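Local atomic coordinates of GTP-binding protein (Pyrococcus horikoshii, PDB entry 1WXQ), a protein that is of unknown cellular function but probably binds GTP and may hydrolyse nucleotide, as expected of an Obg-type P-loop protein carrying a TGS domain. Residues W141-L146 against W198-L203; M186-L191 against I210-K215; R352-K357 against V390-V395; L367-A372 against R376-D381. All coordinates share one frame; numbering follows the deposited sequence.

Contact 1: residues W141-L146 against W198-L203; sequences WIYGIL and WSQDDL
Tyr143 supplies both the polar and much of the apolar side of this helix-to-helix contact, where helix 127-147 meets the first turn of helix 200-214. The polar part is one hydrogen bond: Tyr143 OH donates to Gln200 OE1 over 2.7 Å, from above the amide plane, with ring and amide nearly perpendicular at 87°. The bend of Gln200 at chi2 brings the amide to the hydroxyl, and Ser147 OG is a second partner of OE1. The apolar part starts at the ring edge, where Tyr143 CE1 lies 3.8 Å from Leu203 CB, near the ring plane. One turn on from Tyr143, Leu146 CB meets Leu203 CD2 at 3.9 Å, and Phe206 and Ile168 add to the packing on Leu146. The capping is local to the second helix: Ser199 and Asp202 form a capping box, in which Asp202 N donates to Ser199 OG over 3.2 Å. A phenylalanine in place of Tyr143 would probably keep the edge packing on Leu203 but leave Gln200 OE1 without its phenolic donor. Leucines thus suit the buried side and a long amide the more exposed one, so the chemistry implies apolar packing within and one directional hydrogen bond nearer solvent.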
loop_
_atom_site.group_PDB
_atom_site.type_symbol
_atom_site.label_atom_id
_atom_site.label_comp_id
_atom_site.label_asym_id
_atom_site.label_seq_id
_atom_site.Cartn_x
_atom_site.Cartn_y
_atom_site.Cartn_z
ATOM N N TRP A 141 -1.100 18.252 8.927
ATOM C CA TRP A 141 -0.078 17.672 9.808
ATOM C C TRP A 141 1.353 17.863 9.212
ATOM O O TRP A 141 2.256 18.327 9.908
ATOM C CB TRP A 141 -0.436 16.216 10.062
ATOM C CG TRP A 141 0.713 15.376 10.541
ATOM C CD1 TRP A 141 1.512 15.608 11.625
ATOM C CD2 TRP A 141 1.194 14.161 9.940
ATOM N NE1 TRP A 141 2.463 14.613 11.735
ATOM C CE2 TRP A 141 2.290 13.713 10.719
ATOM C CE3 TRP A 141 0.801 13.405 8.820
ATOM C CZ2 TRP A 141 3.000 12.546 10.415
ATOM C CZ3 TRP A 141 1.513 12.237 8.515
ATOM C CH2 TRP A 141 2.600 11.822 9.314
ATOM N N ILE A 142 1.509 17.451 7.940
ATOM C CA ILE A 142 2.693 17.633 7.108
ATOM C C ILE A 142 3.027 19.115 6.933
ATOM O O ILE A 142 4.168 19.545 7.026
ATOM C CB ILE A 142 2.422 16.996 5.745
ATOM C CG1 ILE A 142 1.799 15.610 5.924
ATOM C CG2 ILE A 142 3.747 16.820 4.978
ATOM C CD1 ILE A 142 2.015 14.713 4.703
ATOM N N TYR A 143 1.977 19.899 6.627
ATOM C CA TYR A 143 2.175 21.333 6.455
ATOM C C TYR A 143 2.712 21.980 7.734
ATOM O O TYR A 143 3.578 22.844 7.707
ATOM C CB TYR A 143 0.829 21.953 6.077
ATOM C CG TYR A 143 0.840 23.414 6.361
ATOM C CD1 TYR A 143 1.507 24.282 5.502
ATOM C CD2 TYR A 143 0.122 23.928 7.441
ATOM C CE1 TYR A 143 1.442 25.652 5.708
ATOM C CE2 TYR A 143 0.064 25.297 7.653
ATOM C CZ TYR A 143 0.723 26.157 6.793
ATOM O OH TYR A 143 0.643 27.524 6.977
ATOM N N GLY A 144 2.186 21.633 8.900
ATOM C CA GLY A 144 2.638 22.268 10.113
ATOM C C GLY A 144 4.105 21.964 10.363
ATOM O O GLY A 144 4.836 22.820 10.847
ATOM N N ILE A 145 4.547 20.750 10.034
ATOM C CA ILE A 145 5.940 20.403 10.259
ATOM C C ILE A 145 6.867 21.278 9.416
ATOM O O ILE A 145 7.932 21.664 9.876
ATOM C CB ILE A 145 6.201 18.924 9.975
ATOM C CG1 ILE A 145 5.414 18.072 10.969
ATOM C CG2 ILE A 145 7.687 18.624 10.100
ATOM C CD1 ILE A 145 5.633 16.567 10.806
ATOM N N LEU A 146 6.444 21.606 8.199
ATOM C CA LEU A 146 7.223 22.464 7.303
ATOM C C LEU A 146 7.112 23.941 7.683
ATOM O O LEU A 146 8.110 24.644 7.801
ATOM C CB LEU A 146 6.724 22.304 5.866
ATOM C CG LEU A 146 6.936 20.933 5.226
ATOM C CD1 LEU A 146 6.012 20.767 4.048
ATOM C CD2 LEU A 146 8.402 20.783 4.811
ATOM N N TRP A 198 9.504 30.753 -0.926
ATOM C CA TRP A 198 8.285 29.962 -0.717
ATOM C C TRP A 198 7.243 30.686 0.131
ATOM O O TRP A 198 7.576 31.246 1.182
ATOM C CB TRP A 198 8.621 28.629 -0.027
ATOM C CG TRP A 198 9.255 27.599 -0.934
ATOM C CD1 TRP A 198 10.181 27.832 -1.916
ATOM C CD2 TRP A 198 9.041 26.178 -0.914
ATOM N NE1 TRP A 198 10.551 26.651 -2.505
ATOM C CE2 TRP A 198 9.872 25.619 -1.911
ATOM C CE3 TRP A 198 8.232 25.323 -0.150
ATOM C CZ2 TRP A 198 9.918 24.236 -2.165
ATOM C CZ3 TRP A 198 8.277 23.953 -0.400
ATOM C CH2 TRP A 198 9.116 23.427 -1.400
ATOM N N SER A 199 5.984 30.655 -0.320
ATOM C CA SER A 199 4.882 31.281 0.404
ATOM C C SER A 199 4.084 30.213 1.163
ATOM O O SER A 199 4.312 29.025 0.982
ATOM C CB SER A 199 3.949 32.020 -0.557
ATOM O OG SER A 199 3.049 31.134 -1.211
ATOM N N GLN A 200 3.158 30.636 2.019
ATOM C CA GLN A 200 2.349 29.684 2.774
ATOM C C GLN A 200 1.543 28.841 1.811
ATOM O O GLN A 200 1.371 27.648 2.023
ATOM C CB GLN A 200 1.422 30.415 3.743
ATOM C CG GLN A 200 2.179 31.042 4.875
ATOM C CD GLN A 200 2.991 30.021 5.653
ATOM O OE1 GLN A 200 2.615 28.851 5.735
ATOM N NE2 GLN A 200 4.118 30.457 6.218
ATOM N N ASP A 201 1.064 29.470 0.745
ATOM C CA ASP A 201 0.287 28.765 -0.262
ATOM C C ASP A 201 1.134 27.669 -0.851
ATOM O O ASP A 201 0.629 26.575 -1.132
ATOM C CB ASP A 201 -0.166 29.715 -1.365
ATOM C CG ASP A 201 -1.294 30.623 -0.915
ATOM O OD1 ASP A 201 -2.476 30.185 -0.906
ATOM O OD2 ASP A 201 -0.988 31.777 -0.552
ATOM N N ASP A 202 2.418 27.969 -1.039
ATOM C CA ASP A 202 3.364 26.996 -1.585
ATOM C C ASP A 202 3.528 25.829 -0.623
ATOM O O ASP A 202 3.562 24.672 -1.021
ATOM C CB ASP A 202 4.735 27.643 -1.810
ATOM C CG ASP A 202 4.670 28.842 -2.734
ATOM O OD1 ASP A 202 3.970 28.760 -3.753
ATOM O OD2 ASP A 202 5.328 29.865 -2.448
ATOM N N LEU A 203 3.619 26.142 0.657
ATOM C CA LEU A 203 3.787 25.120 1.659
ATOM C C LEU A 203 2.610 24.146 1.761
ATOM O O LEU A 203 2.795 22.922 1.707
ATOM C CB LEU A 203 4.068 25.777 2.998
ATOM C CG LEU A 203 5.495 26.296 3.149
ATOM C CD1 LEU A 203 5.630 27.169 4.395
ATOM C CD2 LEU A 203 6.418 25.102 3.229
#

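Contact 2: residues M186-L191 against I210-K215; sequences MHKLNL and IRRVNK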
loop_
_atom_site.group_PDB
_atom_site.type_symbol
_atom_site.label_atom_id
_atom_site.label_comp_id
_atom_site.label_asym_id
_atom_site.label_seq_id
_atom_site.Cartn_x
_atom_site.Cartn_y
_atom_site.Cartn_z
HETATM N N MSE A 186 8.294 19.495 -5.870
HETATM C CA MSE A 186 8.725 20.851 -6.154
HETATM C C MSE A 186 8.661 21.131 -7.643
HETATM O O MSE A 186 8.121 22.154 -8.082
HETATM C CB MSE A 186 10.153 21.057 -5.672
HETATM C CG MSE A 186 10.297 21.113 -4.182
HETATM SE SE MSE A 186 12.116 21.539 -3.745
HETATM C CE MSE A 186 12.413 22.950 -5.032
ATOM N N HIS A 187 9.237 20.211 -8.411
ATOM C CA HIS A 187 9.287 20.325 -9.862
ATOM C C HIS A 187 7.885 20.474 -10.423
ATOM O O HIS A 187 7.642 21.306 -11.292
ATOM C CB HIS A 187 9.982 19.085 -10.448
ATOM C CG HIS A 187 10.022 19.048 -11.945
ATOM N ND1 HIS A 187 8.953 18.634 -12.710
ATOM C CD2 HIS A 187 11.002 19.383 -12.820
ATOM C CE1 HIS A 187 9.272 18.715 -13.991
ATOM N NE2 HIS A 187 10.510 19.168 -14.084
ATOM N N LYS A 188 6.964 19.685 -9.890
ATOM C CA LYS A 188 5.582 19.685 -10.335
ATOM C C LYS A 188 4.804 20.962 -10.046
ATOM O O LYS A 188 3.858 21.284 -10.759
ATOM C CB LYS A 188 4.860 18.502 -9.708
ATOM C CG LYS A 188 3.439 18.304 -10.183
ATOM C CD LYS A 188 2.822 17.104 -9.494
ATOM C CE LYS A 188 1.346 16.989 -9.820
ATOM N NZ LYS A 188 0.778 15.721 -9.282
ATOM N N LEU A 189 5.191 21.684 -9.000
ATOM C CA LEU A 189 4.504 22.913 -8.625
ATOM C C LEU A 189 5.389 24.137 -8.843
ATOM O O LEU A 189 5.198 25.134 -8.127
ATOM C CB LEU A 189 4.084 22.845 -7.155
ATOM C CG LEU A 189 3.216 21.673 -6.691
ATOM C CD1 LEU A 189 3.109 21.680 -5.178
ATOM C CD2 LEU A 189 1.833 21.775 -7.327
ATOM N N ASN A 190 6.309 24.042 -9.799
ATOM C CA ASN A 190 7.205 25.149 -10.123
ATOM C C ASN A 190 7.693 25.878 -8.880
ATOM O O ASN A 190 7.641 27.091 -8.794
ATOM C CB ASN A 190 6.451 26.154 -11.001
ATOM C CG ASN A 190 6.261 25.606 -12.388
ATOM O OD1 ASN A 190 7.124 24.945 -12.950
ATOM N ND2 ASN A 190 5.114 25.981 -12.981
ATOM N N LEU A 191 8.135 25.114 -7.876
ATOM C CA LEU A 191 8.690 25.814 -6.723
ATOM C C LEU A 191 10.188 26.083 -6.888
ATOM O O LEU A 191 10.871 25.471 -7.699
ATOM C CB LEU A 191 8.448 24.954 -5.481
ATOM C CG LEU A 191 6.960 24.758 -5.185
ATOM C CD1 LEU A 191 6.697 23.537 -4.301
ATOM C CD2 LEU A 191 6.336 25.952 -4.463
ATOM N N ILE A 210 2.749 16.040 -1.192
ATOM C CA ILE A 210 3.552 15.030 -0.511
ATOM C C ILE A 210 2.664 13.918 0.009
ATOM O O ILE A 210 3.010 12.739 -0.094
ATOM C CB ILE A 210 4.344 15.649 0.659
ATOM C CG1 ILE A 210 5.505 16.479 0.111
ATOM C CG2 ILE A 210 4.876 14.576 1.562
ATOM C CD1 ILE A 210 6.468 15.651 -0.726
ATOM N N ARG A 211 1.511 14.302 0.559
ATOM C CA ARG A 211 0.559 13.345 1.097
ATOM C C ARG A 211 0.119 12.401 -0.008
ATOM O O ARG A 211 0.155 11.189 0.152
ATOM C CB ARG A 211 -0.662 14.076 1.674
ATOM C CG ARG A 211 -1.752 13.161 2.217
ATOM C CD ARG A 211 -2.814 12.847 1.172
ATOM N NE ARG A 211 -3.470 14.072 0.725
ATOM C CZ ARG A 211 -4.466 14.130 -0.159
ATOM N NH1 ARG A 211 -4.946 13.024 -0.707
ATOM N NH2 ARG A 211 -4.975 15.305 -0.504
ATOM N N ARG A 212 -0.286 12.982 -1.133
ATOM C CA ARG A 212 -0.762 12.228 -2.284
ATOM C C ARG A 212 0.194 11.120 -2.706
ATOM O O ARG A 212 -0.235 10.056 -3.141
ATOM C CB ARG A 212 -0.996 13.169 -3.462
ATOM C CG ARG A 212 -2.461 13.353 -3.885
ATOM C CD ARG A 212 -2.464 14.035 -5.244
ATOM N NE ARG A 212 -1.299 13.556 -5.989
ATOM C CZ ARG A 212 -0.787 14.135 -7.072
ATOM N NH1 ARG A 212 -1.335 15.240 -7.574
ATOM N NH2 ARG A 212 0.299 13.609 -7.640
ATOM N N VAL A 213 1.488 11.380 -2.571
ATOM C CA VAL A 213 2.513 10.417 -2.951
ATOM C C VAL A 213 3.037 9.559 -1.797
ATOM O O VAL A 213 3.349 8.385 -2.002
ATOM C CB VAL A 213 3.711 11.142 -3.617
ATOM C CG1 VAL A 213 4.820 10.160 -3.903
ATOM C CG2 VAL A 213 3.266 11.806 -4.905
ATOM N N ASN A 214 3.114 10.149 -0.597
ATOM C CA ASN A 214 3.636 9.498 0.623
ATOM C C ASN A 214 2.571 8.820 1.483
ATOM O O ASN A 214 2.861 7.903 2.248
ATOM C CB ASN A 214 4.397 10.546 1.460
ATOM C CG ASN A 214 4.949 9.996 2.778
ATOM O OD1 ASN A 214 4.260 9.982 3.796
ATOM N ND2 ASN A 214 6.206 9.550 2.759
ATOM N N LYS A 215 1.335 9.275 1.370
ATOM C CA LYS A 215 0.257 8.678 2.135
ATOM C C LYS A 215 -0.916 8.377 1.216
ATOM O O LYS A 215 -2.038 8.775 1.467
ATOM C CB LYS A 215 -0.144 9.613 3.271
ATOM C CG LYS A 215 0.930 9.704 4.357
ATOM C CD LYS A 215 1.150 8.344 5.024
ATOM C CE LYS A 215 2.287 8.343 6.041
ATOM N NZ LYS A 215 3.633 8.177 5.426
#
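Lys188 and Arg212 reach toward each other from two helices that both end here, with Leu189 and Lys215 the first residues to leave helical geometry. The first helix closes in a Schellman motif: Leu191 N donates to Met186 O over 3.0 Å, and a weak bond runs from Asn190 N to His187 O. Asn190 is the C-prime residue with phi 40°, a positive value that asparagine tolerates better than most residues. Across the contact the meeting is between cations. The Lys188 chain, fully extended beyond CG, brings NZ to the edge of the Arg212 guanidinium, in its plane and near both NH1 and NH2. Both groups are donors and no hydrogen bond joins them; at this resolution the modelled closeness is doubtful in detail. Glu209 pairs with both cations: its OE2 forms a salt bridge with Arg212 NH2, and OE1 a long, weak ion pair with Lys188 NZ. The carboxylate probably offsets much of the local positive charge, and long flexible side chains suit such an exposed place. Elsewhere helix 200-214 packs on helix 179-188 through Ile210 on Ala185 and Val213 on Asp181, while the neighbouring Arg211 turns to helix 127-147, making salt bridges with Asp139 and Glu135.

Contact 3: residues R352-K357 against V390-V395; sequences RDLAFK and VKIVSV
Leu354 and Ala355 of helix 351-358 rest on Val390 and Ile392 of strand 388-394, the helix-on-sheet packing of a TGS domain, whose ubiquitin-like beta-grasp fold lays a helix across a mixed sheet. The two short segments run almost crosswise, with axes 9.1 Å apart and a crossing angle of -81°. Along the helix, Arg352 comes first and points away from the strand, its NE in a salt bridge with Glu380. Asp353 then holds the helix start, OD2 accepting from Thr350 N. Leu354 turns inward: with CG anti to the backbone N (chi1 169°), its branch reaches down to the sheet, where CD2 lies 4.2 Å from Val390 CB and CG 4.0 Å from Ile392 CD1. Phe343, Val322, Pro324 and Leu384 also touch this leucine, whose size suits a site bordered by several strands. Ala355 follows, and its small side chain lets the helix backbone approach the strand; it is the residue whose CA comes nearest, 6.9 Å from the CA of Ile392. Beta-branched Val390 and Ile392 suit a strand and point toward the helix. No hydrogen bond crosses the contact, which is wholly apolar. Its closest approach is at the backbone, where Ile392 CD1 lies 3.7 Å from Ala355 CA.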
loop_
_atom_site.group_PDB
_atom_site.type_symbol
_atom_site.label_atom_id
_atom_site.label_comp_id
_atom_site.label_asym_id
_atom_site.label_seq_id
_atom_site.Cartn_x
_atom_site.Cartn_y
_atom_site.Cartn_z
ATOM N N ARG A 352 19.719 -5.421 -10.696
ATOM C CA ARG A 352 20.687 -5.002 -9.710
ATOM C C ARG A 352 19.977 -4.529 -8.454
ATOM O O ARG A 352 20.440 -4.718 -7.338
ATOM C CB ARG A 352 21.515 -3.861 -10.297
ATOM C CG ARG A 352 22.510 -3.301 -9.281
ATOM C CD ARG A 352 23.162 -2.003 -9.763
ATOM N NE ARG A 352 23.912 -2.238 -10.999
ATOM C CZ ARG A 352 25.235 -2.467 -10.889
ATOM N NH1 ARG A 352 25.809 -2.476 -9.698
ATOM N NH2 ARG A 352 25.966 -2.673 -11.990
ATOM N N ASP A 353 18.798 -3.930 -8.623
ATOM C CA ASP A 353 18.000 -3.486 -7.479
ATOM C C ASP A 353 17.546 -4.723 -6.733
ATOM O O ASP A 353 17.459 -4.724 -5.515
ATOM C CB ASP A 353 16.756 -2.687 -7.915
ATOM C CG ASP A 353 17.094 -1.309 -8.467
ATOM O OD1 ASP A 353 17.904 -0.605 -7.843
ATOM O OD2 ASP A 353 16.535 -0.911 -9.511
ATOM N N LEU A 354 17.236 -5.782 -7.470
ATOM C CA LEU A 354 16.800 -7.023 -6.834
ATOM C C LEU A 354 17.967 -7.633 -6.050
ATOM O O LEU A 354 17.757 -8.324 -5.062
ATOM C CB LEU A 354 16.292 -8.016 -7.879
ATOM C CG LEU A 354 16.066 -9.418 -7.319
ATOM C CD1 LEU A 354 14.920 -9.385 -6.297
ATOM C CD2 LEU A 354 15.785 -10.392 -8.459
ATOM N N ALA A 355 19.192 -7.360 -6.492
ATOM C CA ALA A 355 20.393 -7.858 -5.809
ATOM C C ALA A 355 20.518 -7.229 -4.416
ATOM O O ALA A 355 20.802 -7.920 -3.436
ATOM C CB ALA A 355 21.649 -7.540 -6.633
ATOM N N PHE A 356 20.287 -5.921 -4.327
ATOM C CA PHE A 356 20.393 -5.237 -3.039
ATOM C C PHE A 356 19.361 -5.698 -2.023
ATOM O O PHE A 356 19.650 -5.758 -0.822
ATOM C CB PHE A 356 20.332 -3.718 -3.227
ATOM C CG PHE A 356 21.645 -3.121 -3.652
ATOM C CD1 PHE A 356 22.706 -3.032 -2.754
ATOM C CD2 PHE A 356 21.837 -2.668 -4.954
ATOM C CE1 PHE A 356 23.939 -2.497 -3.153
ATOM C CE2 PHE A 356 23.067 -2.133 -5.356
ATOM C CZ PHE A 356 24.116 -2.050 -4.451
ATOM N N LYS A 357 18.165 -6.036 -2.486
ATOM C CA LYS A 357 17.160 -6.524 -1.558
ATOM C C LYS A 357 17.715 -7.745 -0.837
ATOM O O LYS A 357 17.478 -7.920 0.354
ATOM C CB LYS A 357 15.864 -6.897 -2.288
ATOM C CG LYS A 357 14.950 -5.726 -2.533
ATOM C CD LYS A 357 14.701 -4.946 -1.252
ATOM C CE LYS A 357 13.618 -3.895 -1.463
ATOM N NZ LYS A 357 12.343 -4.536 -1.915
ATOM N N VAL A 390 14.553 -14.599 -11.809
ATOM C CA VAL A 390 15.862 -14.092 -12.209
ATOM C C VAL A 390 17.123 -14.629 -11.533
ATOM O O VAL A 390 17.148 -14.839 -10.331
ATOM C CB VAL A 390 15.867 -12.542 -12.078
ATOM C CG1 VAL A 390 17.290 -12.002 -12.137
ATOM C CG2 VAL A 390 15.035 -11.932 -13.193
ATOM N N LYS A 391 18.169 -14.830 -12.335
ATOM C CA LYS A 391 19.465 -15.304 -11.845
ATOM C C LYS A 391 20.439 -14.121 -11.743
ATOM O O LYS A 391 20.705 -13.420 -12.726
ATOM C CB LYS A 391 20.032 -16.383 -12.786
ATOM C CG LYS A 391 21.515 -16.767 -12.568
ATOM C CD LYS A 391 22.069 -17.597 -11.408
ATOM C CE LYS A 391 23.570 -17.610 -11.096
ATOM N NZ LYS A 391 24.505 -18.532 -11.738
ATOM N N ILE A 392 20.958 -13.897 -10.540
ATOM C CA ILE A 392 21.897 -12.807 -10.308
ATOM C C ILE A 392 23.354 -13.291 -10.309
ATOM O O ILE A 392 23.710 -14.273 -9.653
ATOM C CB ILE A 392 21.592 -12.100 -8.972
ATOM C CG1 ILE A 392 20.172 -11.516 -9.010
ATOM C CG2 ILE A 392 22.625 -11.016 -8.714
ATOM C CD1 ILE A 392 19.709 -10.908 -7.702
ATOM N N VAL A 393 24.190 -12.585 -11.060
ATOM C CA VAL A 393 25.599 -12.914 -11.164
ATOM C C VAL A 393 26.425 -11.790 -10.558
ATOM O O VAL A 393 26.420 -10.666 -11.063
ATOM C CB VAL A 393 26.001 -13.100 -12.633
ATOM C CG1 VAL A 393 27.486 -13.374 -12.743
ATOM C CG2 VAL A 393 25.206 -14.237 -13.234
ATOM N N SER A 394 27.131 -12.092 -9.474
ATOM C CA SER A 394 27.954 -11.087 -8.816
ATOM C C SER A 394 29.359 -11.560 -8.501
ATOM O O SER A 394 29.564 -12.711 -8.121
ATOM C CB SER A 394 27.293 -10.629 -7.516
ATOM O OG SER A 394 25.891 -10.545 -7.665
ATOM N N VAL A 395 30.326 -10.659 -8.662
ATOM C CA VAL A 395 31.713 -10.967 -8.349
ATOM C C VAL A 395 31.709 -11.263 -6.847
ATOM O O VAL A 395 31.125 -10.507 -6.056
ATOM C CB VAL A 395 32.636 -9.763 -8.654
ATOM C CG1 VAL A 395 32.338 -8.614 -7.705
ATOM C CG2 VAL A 395 34.095 -10.191 -8.556
#

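Contact 4: residues L367-A372 against R376-D381; sequences LYAINA and RRVGED
Asn371 OD1 is gripped by two backbone donors, Arg373 N and Thr374 N, the first bond making an Asx turn, while Asn371 N donates to Arg376 O over 3.1 Å. This bond helps fold the chain back, hairpin-like, against strand 366-371, the edge strand of the TGS sheet, with one beta bridge. With Val378 N bonded to Ala369 O, also 3.1 Å, the pattern makes Ile370 and Arg377 an antiparallel, non-hydrogen-bonded pair. Further back, Leu367 and Tyr368 form a classic beta bulge opposite Val393. From the bridge itself, Arg377 stretches out, CG anti to its own N (chi1 175°), and lays its guanidinium flat over one face of the Tyr368 ring. The planes differ by 7° and the centres lie 3.7 Å apart, a cation-pi stack well suited to an exposed edge. Replacing Tyr368 with an alanine removes the ring and would probably leave the Arg377 guanidinium free to swing into solvent. A water donates to Leu367 O at 2.9 Å and, weakly, to Glu380 OE1.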
loop_
_atom_site.group_PDB
_atom_site.type_symbol
_atom_site.label_atom_id
_atom_site.label_comp_id
_atom_site.label_asym_id
_atom_site.label_seq_id
_atom_site.Cartn_x
_atom_site.Cartn_y
_atom_site.Cartn_z
ATOM N N LEU A 367 27.126 -8.075 -11.757
ATOM C CA LEU A 367 27.700 -8.091 -13.095
ATOM C C LEU A 367 26.559 -8.081 -14.107
ATOM O O LEU A 367 26.503 -7.219 -14.980
ATOM C CB LEU A 367 28.606 -9.320 -13.285
ATOM C CG LEU A 367 29.894 -9.364 -12.443
ATOM C CD1 LEU A 367 30.744 -10.555 -12.849
ATOM C CD2 LEU A 367 30.683 -8.065 -12.649
ATOM N N TYR A 368 25.635 -9.023 -13.976
ATOM C CA TYR A 368 24.504 -9.093 -14.889
ATOM C C TYR A 368 23.501 -10.128 -14.422
ATOM O O TYR A 368 23.768 -10.895 -13.499
ATOM C CB TYR A 368 24.978 -9.435 -16.309
ATOM C CG TYR A 368 25.550 -10.825 -16.438
ATOM C CD1 TYR A 368 26.812 -11.131 -15.932
ATOM C CD2 TYR A 368 24.811 -11.846 -17.027
ATOM C CE1 TYR A 368 27.323 -12.427 -16.003
ATOM C CE2 TYR A 368 25.312 -13.147 -17.105
ATOM C CZ TYR A 368 26.566 -13.432 -16.589
ATOM O OH TYR A 368 27.049 -14.722 -16.638
ATOM N N ALA A 369 22.344 -10.152 -15.069
ATOM C CA ALA A 369 21.295 -11.102 -14.701
ATOM C C ALA A 369 20.764 -11.897 -15.881
ATOM O O ALA A 369 20.929 -11.517 -17.029
ATOM C CB ALA A 369 20.137 -10.368 -14.008
ATOM N N ILE A 370 20.102 -13.002 -15.574
ATOM C CA ILE A 370 19.518 -13.864 -16.594
ATOM C C ILE A 370 18.035 -14.106 -16.295
ATOM O O ILE A 370 17.659 -14.450 -15.177
ATOM C CB ILE A 370 20.284 -15.214 -16.663
ATOM C CG1 ILE A 370 21.643 -14.989 -17.328
ATOM C CG2 ILE A 370 19.479 -16.252 -17.419
ATOM C CD1 ILE A 370 22.575 -16.191 -17.257
ATOM N N ASN A 371 17.202 -13.893 -17.303
ATOM C CA ASN A 371 15.764 -14.096 -17.185
ATOM C C ASN A 371 15.506 -15.604 -17.128
ATOM O O ASN A 371 15.575 -16.286 -18.152
ATOM C CB ASN A 371 15.064 -13.489 -18.404
ATOM C CG ASN A 371 13.555 -13.587 -18.321
ATOM O OD1 ASN A 371 13.004 -14.641 -18.005
ATOM N ND2 ASN A 371 12.872 -12.485 -18.620
ATOM N N ALA A 372 15.210 -16.118 -15.937
ATOM C CA ALA A 372 14.967 -17.548 -15.753
ATOM C C ALA A 372 13.756 -18.070 -16.509
ATOM O O ALA A 372 13.330 -19.205 -16.299
ATOM C CB ALA A 372 14.825 -17.869 -14.277
ATOM N N ARG A 376 17.661 -16.023 -21.350
ATOM C CA ARG A 376 18.711 -15.207 -21.940
ATOM C C ARG A 376 19.123 -14.046 -21.051
ATOM O O ARG A 376 18.388 -13.626 -20.155
ATOM C CB ARG A 376 18.317 -14.666 -23.316
ATOM C CG ARG A 376 19.561 -14.321 -24.136
ATOM C CD ARG A 376 19.269 -13.791 -25.528
ATOM N NE ARG A 376 20.490 -13.728 -26.335
ATOM C CZ ARG A 376 21.615 -13.109 -25.972
ATOM N NH1 ARG A 376 21.697 -12.483 -24.802
ATOM N NH2 ARG A 376 22.669 -13.125 -26.780
ATOM N N ARG A 377 20.321 -13.540 -21.312
ATOM C CA ARG A 377 20.883 -12.440 -20.553
ATOM C C ARG A 377 20.090 -11.162 -20.785
ATOM O O ARG A 377 19.806 -10.792 -21.926
ATOM C CB ARG A 377 22.354 -12.256 -20.937
ATOM C CG ARG A 377 23.052 -11.060 -20.294
ATOM C CD ARG A 377 24.563 -11.214 -20.367
ATOM N NE ARG A 377 25.262 -10.002 -19.955
ATOM C CZ ARG A 377 26.514 -9.984 -19.520
ATOM N NH1 ARG A 377 27.200 -11.115 -19.440
ATOM N NH2 ARG A 377 27.079 -8.841 -19.165
ATOM N N VAL A 378 19.750 -10.501 -19.683
ATOM C CA VAL A 378 18.976 -9.270 -19.690
ATOM C C VAL A 378 19.906 -8.053 -19.773
ATOM O O VAL A 378 21.119 -8.159 -19.628
ATOM C CB VAL A 378 18.110 -9.210 -18.388
ATOM C CG1 VAL A 378 18.598 -8.131 -17.453
ATOM C CG2 VAL A 378 16.654 -9.022 -18.754
ATOM N N GLY A 379 19.307 -6.895 -20.017
ATOM C CA GLY A 379 20.075 -5.663 -20.075
ATOM C C GLY A 379 20.241 -5.136 -18.660
ATOM O O GLY A 379 19.529 -5.577 -17.766
ATOM N N GLU A 380 21.151 -4.198 -18.438
ATOM C CA GLU A 380 21.345 -3.663 -17.100
ATOM C C GLU A 380 20.236 -2.710 -16.727
ATOM O O GLU A 380 19.987 -2.433 -15.555
ATOM C CB GLU A 380 22.677 -2.932 -17.028
ATOM C CG GLU A 380 22.710 -1.852 -15.976
ATOM C CD GLU A 380 22.981 -2.399 -14.606
ATOM O OE1 GLU A 380 23.546 -3.513 -14.539
ATOM O OE2 GLU A 380 22.637 -1.722 -13.609
ATOM N N ASP A 381 19.586 -2.204 -17.758
ATOM C CA ASP A 381 18.499 -1.273 -17.597
ATOM C C ASP A 381 17.161 -1.988 -17.691
ATOM O O ASP A 381 16.111 -1.351 -17.773
ATOM C CB ASP A 381 18.599 -0.199 -18.676
ATOM C CG ASP A 381 19.884 0.616 -18.565
ATOM O OD1 ASP A 381 20.107 1.245 -17.500
ATOM O OD2 ASP A 381 20.680 0.624 -19.532
HETATM O O HOH W 1 24.763 -5.758 -16.750
#

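How the contacts relate
Contacts 1 and 2 share helix 200-214, one at its start and the other at its end, and touch through Trp198 and Asp202 packing on Leu191. Contacts 3 and 4 belong to the TGS domain and are joined by probable backbone hydrogen bonds between neighbouring strands 366-371 and 388-394, with Ala369 packed on Val390. The two pairs do not touch; contacts 1 and 3 lie about 40 Å apart between centres. Chemistry follows burial. Contact 3 is core and purely apolar; contact 1 is partly buried and adds one polar bond at its exposed side; contact 4, at a sheet edge, combines backbone bonds with a cation-pi stack; contact 2 is surface, a matter of charges alone.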